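PDB 4GWI: platelet aggregation factor Sm-hPAF from Streptococcus mitis, which binds fucosylated glycans such as Lewis y through this F-type lectin domain, part of a cholesterol-dependent cytolysin that probably forms pores in host membranes. Local coordinates for residues N11-K16 with V59-T64; E65-V70 with V141-S146; V89-E94 with K120-V125. The protein carries 2 engineered substitutions. All blocks are in the same frame, centred on the assembly; numbering follows the deposited sequence.

The three contacts lie side by side in the F-type lectin fold, with centres 9 to 11 Å apart, and touch one another at their borders, 59-64 running directly into 65-70. Contact 1 meets contact 2 where I12 N approaches V143 O at 2.9 Å, a probable hydrogen bond that ties the 11-16 loop to strand 138-145. It meets contact 3 through a salt bridge, D60 OD1 to R123 NE at 2.8 Å, while the other oxygen of D60 binds magnesium. Contact 3 is nested in the chain loop that contact 2 closes, and V67 N lies 2.8 Å from K120 O. The side chain of A13 in contact 1 is about 11 Å from the bound calcium.

Contact 1: N11-K16 with V59-T64; sequences NIARGK and VDLGKT. With MG (magnesium ion), chain E.
K16 and L61 are the two main bumps; the aliphatic chain of K16 lies along the backbone carbonyls of D60 and L61 on strand 56-61. Its CB sits 3.5 Å from V59 CG2, the methyl anti to the backbone N, and its CE comes within 3.2 Å of L61 O. Bends at chi2 and chi4 (-68° and -59°) curl the chain so that NZ returns to its own loop and bonds I12 O at 2.9 Å; lysine suits this place, its methylenes packing while its amine reaches a carbonyl. L61 fills the next hollow with its two methyls: CD2 rests 4.2 Å from A13 CA, and CD1 meets I12 CD1 at 4.0 Å, the two side chains crossing obliquely. The small A13 lets the loop come close, and an Asx turn, A13 N to N11 OD1 at 3.0 Å, holds the loop's bend. The D60 side chain takes no part in this packing: OD2 binds magnesium at 2.2 Å, a site completed by Q17 and three waters, while OD1 accepts from G62 N in a second Asx turn. The loop lies between strand 138-145, where A13 touches V143, and strand 56-61, itself between 17-20 and 124-129 in its sheet.

Contact 2: E65-V70 with V141-S146; sequences ENVGKV and VEVFRS
A side-on salt bridge is the strongest polar link: R145 NE meets E65 OE2 at 2.8 Å in an almost straight bond (177°), and NH1 reaches OE1. The carboxylate is turned 56° from the guanidinium plane, so both nitrogens approach it from above its own plane. R145 extends from CG to NE, and its NH2 also pairs with E8 and E10, so three acids probably share the one positive charge. Nearby, S146 OG donates to N66 OD1 at 2.7 Å, nearly along the C=O axis, and S146 N bonds N66 O. Next comes a classic beta bulge: G68 N and K69 N both donate to F144 O, at 3.0 and 3.2 Å, while F144 N returns a bond to K69 O. Glycine fits at 68 because a CB would crowd S146 OG. Beyond the bulge K69 runs fully extended beside the F144 ring, CD to CD2 4.1 Å, and its NZ goes on to E114. On the face bearing V70 and V143, V70 CG1 packs 3.9 Å from V141 CG1; V67 CG1 touches V143 CG1. This antiparallel pairing therefore has a buried valine side, while charge as well as backbone bonds fasten the chain's last strand to strand 64-74.

Contact 3: V89-E94 with K120-V125; sequences VVLLNE and KDARYV. Unlike the reference sequence in segment 120-125: D121 (reference Ala).
This is an antiparallel strand pairing within the five-stranded sheet of the F-type lectin beta-sandwich: strand 87-92 pairs with strand 124-129 through L91-V125 and L92-Y124, just after the chain turns a corner at R123. Before that corner, residues 120-122 pair instead with strand 64-74 of the other sheet, so this segment takes part in both. A classic beta bulge marks the pairing: L92 O accepts two bonds, from R123 N at 2.8 Å and from Y124 N at 3.1 Å, both in the carbonyl plane. L92 N answers with a bond to Y124 O at 2.9 Å.

L91 points to the face that also bears V125 and touches three neighbours, two with its methyl branches and one with CB. CD2 lies 3.7 Å from V125 CG2, CD1 meets K120 CB at 3.6 Å, and CB touches the methyl of A122, whose small size suits the corner. Between the sheets, L91 also touches V67, and V125 touches V70. On the opposite face L92 CB packs 3.9 Å from Y124 CB.

The Y124 ring turns its edge to N93 O, with CD1 3.4 Å away, while R123 CG lies over one face, toward the rim. The Y124 hydroxyl and E94 O share a water. R123 extends alongside E94, yet the nearest charged atoms, E94 OE2 and R123 NH1, remain 4.6 Å apart; R123 NE is paired instead with D60, a magnesium ligand. Branched aliphatics thus fill the sandwich interior, while R123 is placed as a second-shell group and probably orients the D60 carboxylate and partly offsets its charge.

Contact 1: N11-K16 with V59-T64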
loop_
_atom_site.group_PDB
_atom_site.type_symbol
_atom_site.label_atom_id
_atom_site.label_comp_id
_atom_site.label_asym_id
_atom_site.label_seq_id
_atom_site.Cartn_x
_atom_site.Cartn_y
_atom_site.Cartn_z
ATOM N N ASN A 11 3.820 -1.078 13.637
ATOM C CA ASN A 11 3.399 -0.565 12.317
ATOM C C ASN A 11 3.495 0.921 12.312
ATOM O O ASN A 11 2.634 1.689 12.812
ATOM C CB ASN A 11 1.958 -1.078 12.040
ATOM C CG ASN A 11 1.354 -0.333 10.840
ATOM O OD1 ASN A 11 2.082 0.172 9.962
ATOM N ND2 ASN A 11 0.048 -0.254 10.776
ATOM N N ILE A 12 4.567 1.454 11.643
ATOM C CA ILE A 12 4.791 2.914 11.644
ATOM C C ILE A 12 3.944 3.671 10.601
ATOM O O ILE A 12 3.944 4.903 10.567
ATOM C CB ILE A 12 6.281 3.302 11.419
ATOM C CG1 ILE A 12 6.856 2.686 10.148
ATOM C CG2 ILE A 12 7.103 2.693 12.575
ATOM C CD1 ILE A 12 8.184 3.365 9.679
ATOM N N ALA A 13 3.148 2.934 9.789
ATOM C CA ALA A 13 2.258 3.660 8.863
ATOM C C ALA A 13 0.911 4.065 9.506
ATOM O O ALA A 13 0.236 4.909 9.020
ATOM C CB ALA A 13 1.936 2.738 7.656
ATOM N N ARG A 14 0.544 3.414 10.634
ATOM C CA ARG A 14 -0.740 3.729 11.246
ATOM C C ARG A 14 -0.917 5.133 11.567
ATOM O O ARG A 14 -0.066 5.795 12.233
ATOM C CB ARG A 14 -0.769 2.867 12.533
ATOM C CG ARG A 14 -1.842 3.335 13.457
ATOM C CD ARG A 14 -2.987 2.589 12.886
ATOM N NE ARG A 14 -4.111 2.764 13.844
ATOM C CZ ARG A 14 -4.957 3.798 13.823
ATOM N NH1 ARG A 14 -5.893 3.873 14.782
ATOM N NH2 ARG A 14 -4.890 4.768 12.855
ATOM N N GLY A 15 -2.009 5.699 11.078
ATOM C CA GLY A 15 -2.378 7.054 11.380
ATOM C C GLY A 15 -1.582 8.146 10.717
ATOM O O GLY A 15 -1.783 9.343 10.994
ATOM N N LYS A 16 -0.720 7.733 9.757
ATOM C CA LYS A 16 0.039 8.752 9.013
ATOM C C LYS A 16 -0.748 9.379 7.851
ATOM O O LYS A 16 -1.840 8.901 7.524
ATOM C CB LYS A 16 1.286 8.044 8.467
ATOM C CG LYS A 16 2.303 7.501 9.496
ATOM C CD LYS A 16 2.960 8.710 10.196
ATOM C CE LYS A 16 4.041 8.222 11.150
ATOM N NZ LYS A 16 3.607 7.305 12.218
ATOM N N VAL A 59 1.656 6.557 1.415
ATOM C CA VAL A 59 1.655 7.085 2.793
ATOM C C VAL A 59 2.992 7.840 2.996
ATOM O O VAL A 59 4.073 7.421 2.531
ATOM C CB VAL A 59 1.494 5.937 3.789
ATOM C CG1 VAL A 59 2.548 4.805 3.571
ATOM C CG2 VAL A 59 1.471 6.508 5.282
ATOM N N ASP A 60 2.862 8.962 3.716
ATOM C CA ASP A 60 4.055 9.792 4.168
ATOM C C ASP A 60 4.354 9.352 5.562
ATOM O O ASP A 60 3.544 9.632 6.520
ATOM C CB ASP A 60 3.658 11.248 4.069
ATOM C CG ASP A 60 4.772 12.162 4.471
ATOM O OD1 ASP A 60 5.791 11.667 4.908
ATOM O OD2 ASP A 60 4.487 13.381 4.397
ATOM N N LEU A 61 5.481 8.719 5.786
ATOM C CA LEU A 61 5.876 8.285 7.155
ATOM C C LEU A 61 6.243 9.466 8.039
ATOM O O LEU A 61 6.441 9.232 9.278
ATOM C CB LEU A 61 7.029 7.282 7.099
ATOM C CG LEU A 61 6.772 6.025 6.267
ATOM C CD1 LEU A 61 7.990 5.152 6.159
ATOM C CD2 LEU A 61 5.590 5.187 6.850
ATOM N N GLY A 62 6.441 10.638 7.428
ATOM C CA GLY A 62 6.639 11.883 8.145
ATOM C C GLY A 62 8.095 12.213 8.450
ATOM O O GLY A 62 8.386 13.372 8.803
ATOM N N LYS A 63 8.963 11.231 8.266
ATOM C CA LYS A 63 10.412 11.352 8.447
ATOM C C LYS A 63 11.003 10.208 7.693
ATOM O O LYS A 63 10.270 9.290 7.308
ATOM C CB LYS A 63 10.801 11.333 9.947
ATOM C CG LYS A 63 10.361 10.132 10.740
ATOM C CD LYS A 63 10.684 10.197 12.271
ATOM C CE LYS A 63 12.185 10.403 12.616
ATOM N NZ LYS A 63 13.261 9.725 11.794
ATOM N N THR A 64 12.316 10.211 7.430
ATOM C CA THR A 64 12.951 9.072 6.798
ATOM C C THR A 64 13.189 7.945 7.788
ATOM O O THR A 64 13.766 8.164 8.896
ATOM C CB THR A 64 14.298 9.526 6.141
ATOM O OG1 THR A 64 13.951 10.528 5.189
ATOM C CG2 THR A 64 14.996 8.371 5.447
HETATM MG MG MG E . 3.297 14.889 3.368
HETATM O O HOH W 1 5.048 15.601 2.161
HETATM O O HOH W 2 2.646 13.911 1.925
HETATM O O HOH W 3 2.286 16.666 2.683
#

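Contact 2: E65-V70 with V141-S146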
loop_
_atom_site.group_PDB
_atom_site.type_symbol
_atom_site.label_atom_id
_atom_site.label_comp_id
_atom_site.label_asym_id
_atom_site.label_seq_id
_atom_site.Cartn_x
_atom_site.Cartn_y
_atom_site.Cartn_z
ATOM N N GLU A 65 12.734 6.748 7.451
ATOM C CA GLU A 65 12.882 5.621 8.325
ATOM C C GLU A 65 13.630 4.512 7.575
ATOM O O GLU A 65 13.530 4.402 6.344
ATOM C CB GLU A 65 11.462 5.083 8.638
ATOM C CG GLU A 65 10.616 6.091 9.378
ATOM C CD GLU A 65 10.898 6.113 10.855
ATOM O OE1 GLU A 65 10.108 6.806 11.565
ATOM O OE2 GLU A 65 11.863 5.442 11.318
ATOM N N ASN A 66 14.224 3.579 8.324
ATOM C CA ASN A 66 14.846 2.451 7.697
ATOM C C ASN A 66 13.848 1.300 7.577
ATOM O O ASN A 66 13.501 0.661 8.589
ATOM C CB ASN A 66 16.079 2.021 8.491
ATOM C CG ASN A 66 16.970 1.133 7.685
ATOM O OD1 ASN A 66 16.705 -0.034 7.569
ATOM N ND2 ASN A 66 17.943 1.713 6.923
ATOM N N VAL A 67 13.343 1.154 6.352
ATOM C CA VAL A 67 12.162 0.262 6.109
ATOM C C VAL A 67 12.649 -1.093 5.784
ATOM O O VAL A 67 13.531 -1.322 4.867
ATOM C CB VAL A 67 11.345 0.841 4.945
ATOM C CG1 VAL A 67 10.186 -0.152 4.570
ATOM C CG2 VAL A 67 10.756 2.229 5.338
ATOM N N GLY A 68 12.084 -2.089 6.471
ATOM C CA GLY A 68 12.383 -3.436 6.184
ATOM C C GLY A 68 11.249 -4.316 5.615
ATOM O O GLY A 68 11.525 -5.358 4.979
ATOM N N LYS A 69 10.003 -3.870 5.904
ATOM C CA LYS A 69 8.857 -4.703 5.436
ATOM C C LYS A 69 7.668 -3.811 5.177
ATOM O O LYS A 69 7.396 -2.878 5.969
ATOM C CB LYS A 69 8.479 -5.811 6.475
ATOM C CG LYS A 69 7.328 -6.740 6.011
ATOM C CD LYS A 69 7.060 -7.667 7.237
ATOM C CE LYS A 69 6.004 -8.698 7.059
ATOM N NZ LYS A 69 6.006 -9.433 8.385
ATOM N N VAL A 70 7.011 -4.099 4.079
ATOM C CA VAL A 70 5.700 -3.420 3.790
ATOM C C VAL A 70 4.710 -4.573 3.555
ATOM O O VAL A 70 4.966 -5.486 2.815
ATOM C CB VAL A 70 5.781 -2.584 2.501
ATOM C CG1 VAL A 70 4.361 -2.000 2.119
ATOM C CG2 VAL A 70 6.779 -1.405 2.748
ATOM N N VAL A 141 -2.251 -0.915 4.553
ATOM C CA VAL A 141 -0.800 -1.084 4.254
ATOM C C VAL A 141 -0.091 -0.827 5.586
ATOM O O VAL A 141 -0.318 0.208 6.269
ATOM C CB VAL A 141 -0.398 0.034 3.252
ATOM C CG1 VAL A 141 1.133 -0.041 3.051
ATOM C CG2 VAL A 141 -1.070 -0.198 1.893
ATOM N N GLU A 142 0.704 -1.809 5.963
ATOM C CA GLU A 142 1.469 -1.692 7.250
ATOM C C GLU A 142 2.950 -1.637 6.899
ATOM O O GLU A 142 3.381 -2.252 5.891
ATOM C CB GLU A 142 1.232 -2.957 8.118
ATOM C CG GLU A 142 -0.253 -2.984 8.566
ATOM C CD GLU A 142 -0.543 -4.272 9.335
ATOM O OE1 GLU A 142 0.208 -5.283 9.278
ATOM O OE2 GLU A 142 -1.639 -4.248 10.005
ATOM N N VAL A 143 3.688 -0.849 7.670
ATOM C CA VAL A 143 5.152 -0.673 7.303
ATOM C C VAL A 143 5.967 -0.871 8.592
ATOM O O VAL A 143 5.561 -0.366 9.657
ATOM C CB VAL A 143 5.365 0.762 6.831
ATOM C CG1 VAL A 143 6.887 1.011 6.548
ATOM C CG2 VAL A 143 4.531 1.034 5.543
ATOM N N PHE A 144 7.083 -1.608 8.482
ATOM C CA PHE A 144 7.869 -1.953 9.689
ATOM C C PHE A 144 9.332 -1.595 9.476
ATOM O O PHE A 144 9.821 -1.827 8.351
ATOM C CB PHE A 144 7.764 -3.426 9.942
ATOM C CG PHE A 144 6.301 -3.874 10.122
ATOM C CD1 PHE A 144 5.651 -3.763 11.388
ATOM C CD2 PHE A 144 5.583 -4.325 9.001
ATOM C CE1 PHE A 144 4.279 -4.152 11.481
ATOM C CE2 PHE A 144 4.213 -4.746 9.105
ATOM C CZ PHE A 144 3.591 -4.581 10.341
ATOM N N ARG A 145 9.955 -1.045 10.530
ATOM C CA ARG A 145 11.404 -0.775 10.399
ATOM C C ARG A 145 12.242 -2.034 10.433
ATOM O O ARG A 145 11.908 -3.022 11.038
ATOM C CB ARG A 145 11.845 0.089 11.534
ATOM C CG ARG A 145 11.181 1.407 11.658
ATOM C CD ARG A 145 11.741 2.148 12.921
ATOM N NE ARG A 145 11.124 3.438 13.110
ATOM C CZ ARG A 145 10.209 3.745 14.036
ATOM N NH1 ARG A 145 9.674 4.997 14.069
ATOM N NH2 ARG A 145 9.746 2.807 14.905
ATOM N N SER A 146 13.387 -1.996 9.768
ATOM C CA SER A 146 14.443 -3.030 9.953
ATOM C C SER A 146 14.865 -3.064 11.404
ATOM O O SER A 146 14.891 -2.074 12.064
ATOM C CB SER A 146 15.721 -2.557 9.198
ATOM O OG SER A 146 15.417 -2.433 7.873
#

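Contact 3: V89-E94 with K120-V125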
loop_
_atom_site.group_PDB
_atom_site.type_symbol
_atom_site.label_atom_id
_atom_site.label_comp_id
_atom_site.label_asym_id
_atom_site.label_seq_id
_atom_site.Cartn_x
_atom_site.Cartn_y
_atom_site.Cartn_z
ATOM N N VAL A 89 5.496 -1.795 -5.727
ATOM C CA VAL A 89 5.619 -1.146 -4.356
ATOM C C VAL A 89 6.907 -0.361 -4.412
ATOM O O VAL A 89 7.996 -0.927 -4.736
ATOM C CB VAL A 89 5.628 -2.204 -3.260
ATOM C CG1 VAL A 89 5.726 -1.562 -1.851
ATOM C CG2 VAL A 89 4.332 -3.057 -3.340
ATOM N N VAL A 90 6.830 0.904 -4.070
ATOM C CA VAL A 90 7.929 1.851 -4.294
ATOM C C VAL A 90 8.223 2.534 -2.986
ATOM O O VAL A 90 7.327 2.914 -2.179
ATOM C CB VAL A 90 7.500 2.946 -5.294
ATOM C CG1 VAL A 90 8.722 3.746 -5.738
ATOM C CG2 VAL A 90 6.877 2.302 -6.537
ATOM N N LEU A 91 9.524 2.694 -2.706
ATOM C CA LEU A 91 9.951 3.511 -1.585
ATOM C C LEU A 91 10.584 4.797 -2.123
ATOM O O LEU A 91 11.371 4.700 -3.064
ATOM C CB LEU A 91 10.976 2.790 -0.725
ATOM C CG LEU A 91 10.568 1.423 -0.072
ATOM C CD1 LEU A 91 11.682 0.911 0.820
ATOM C CD2 LEU A 91 9.247 1.680 0.691
ATOM N N LEU A 92 10.244 5.927 -1.562
ATOM C CA LEU A 92 10.791 7.225 -2.025
ATOM C C LEU A 92 11.489 7.888 -0.852
ATOM O O LEU A 92 11.080 7.808 0.307
ATOM C CB LEU A 92 9.699 8.201 -2.489
ATOM C CG LEU A 92 8.689 7.647 -3.445
ATOM C CD1 LEU A 92 7.798 8.886 -3.736
ATOM C CD2 LEU A 92 9.344 7.209 -4.710
ATOM N N ASN A 93 12.584 8.604 -1.173
ATOM C CA ASN A 93 13.227 9.421 -0.148
ATOM C C ASN A 93 12.473 10.751 0.123
ATOM O O ASN A 93 11.376 11.023 -0.431
ATOM C CB ASN A 93 14.750 9.649 -0.534
ATOM C CG ASN A 93 14.929 10.609 -1.710
ATOM O OD1 ASN A 93 16.123 10.677 -2.264
ATOM N ND2 ASN A 93 13.937 11.227 -2.231
ATOM N N GLU A 94 13.025 11.614 0.974
ATOM C CA GLU A 94 12.357 12.843 1.347
ATOM C C GLU A 94 12.135 13.794 0.228
ATOM O O GLU A 94 11.224 14.617 0.210
ATOM C CB GLU A 94 13.153 13.504 2.514
ATOM C CG GLU A 94 12.449 14.769 3.041
ATOM C CD GLU A 94 13.018 16.092 2.531
ATOM O OE1 GLU A 94 13.678 16.148 1.439
ATOM O OE2 GLU A 94 12.774 17.103 3.251
ATOM N N LYS A 120 16.131 -0.045 3.683
ATOM C CA LYS A 120 16.102 1.105 2.851
ATOM C C LYS A 120 15.646 2.348 3.559
ATOM O O LYS A 120 14.543 2.355 4.169
ATOM C CB LYS A 120 15.138 0.847 1.663
ATOM C CG LYS A 120 15.561 -0.265 0.676
ATOM C CD LYS A 120 16.846 0.207 -0.101
ATOM C CE LYS A 120 17.363 -1.048 -0.834
ATOM N NZ LYS A 120 18.699 -0.630 -1.445
ATOM N N ASP A 121 16.361 3.463 3.431
ATOM C CA ASP A 121 15.963 4.695 4.087
ATOM C C ASP A 121 14.993 5.492 3.265
ATOM O O ASP A 121 15.377 5.966 2.168
ATOM C CB ASP A 121 17.193 5.521 4.463
ATOM C CG ASP A 121 18.088 4.758 5.434
ATOM O OD1 ASP A 121 17.686 4.554 6.636
ATOM O OD2 ASP A 121 19.206 4.264 5.003
ATOM N N ALA A 122 13.713 5.570 3.681
ATOM C CA ALA A 122 12.700 6.153 2.852
ATOM C C ALA A 122 11.714 6.907 3.695
ATOM O O ALA A 122 11.531 6.532 4.871
ATOM C CB ALA A 122 11.959 5.027 2.155
ATOM N N ARG A 123 11.088 7.893 3.075
ATOM C CA ARG A 123 10.037 8.633 3.785
ATOM C C ARG A 123 8.663 8.249 3.260
ATOM O O ARG A 123 7.651 8.343 4.052
ATOM C CB ARG A 123 10.266 10.141 3.638
ATOM C CG ARG A 123 9.136 10.932 4.373
ATOM C CD ARG A 123 9.473 12.355 4.603
ATOM N NE ARG A 123 8.190 13.085 4.907
ATOM C CZ ARG A 123 8.138 14.354 5.259
ATOM N NH1 ARG A 123 9.306 15.052 5.478
ATOM N NH2 ARG A 123 6.923 14.899 5.385
ATOM N N TYR A 124 8.517 7.873 2.007
ATOM C CA TYR A 124 7.186 7.566 1.417
ATOM C C TYR A 124 7.133 6.148 0.978
ATOM O O TYR A 124 8.131 5.571 0.440
ATOM C CB TYR A 124 6.911 8.481 0.210
ATOM C CG TYR A 124 6.904 9.970 0.518
ATOM C CD1 TYR A 124 8.134 10.720 0.501
ATOM C CD2 TYR A 124 5.749 10.623 0.962
ATOM C CE1 TYR A 124 8.168 12.070 0.792
ATOM C CE2 TYR A 124 5.754 12.011 1.200
ATOM C CZ TYR A 124 6.946 12.729 1.100
ATOM O OH TYR A 124 6.968 14.056 1.485
ATOM N N VAL A 125 5.928 5.502 1.091
ATOM C CA VAL A 125 5.696 4.157 0.584
ATOM C C VAL A 125 4.554 4.283 -0.419
ATOM O O VAL A 125 3.475 4.879 -0.022
ATOM C CB VAL A 125 5.321 3.185 1.721
ATOM C CG1 VAL A 125 4.995 1.795 1.100
ATOM C CG2 VAL A 125 6.463 3.109 2.734
HETATM O O HOH W 4 9.307 15.176 2.059
#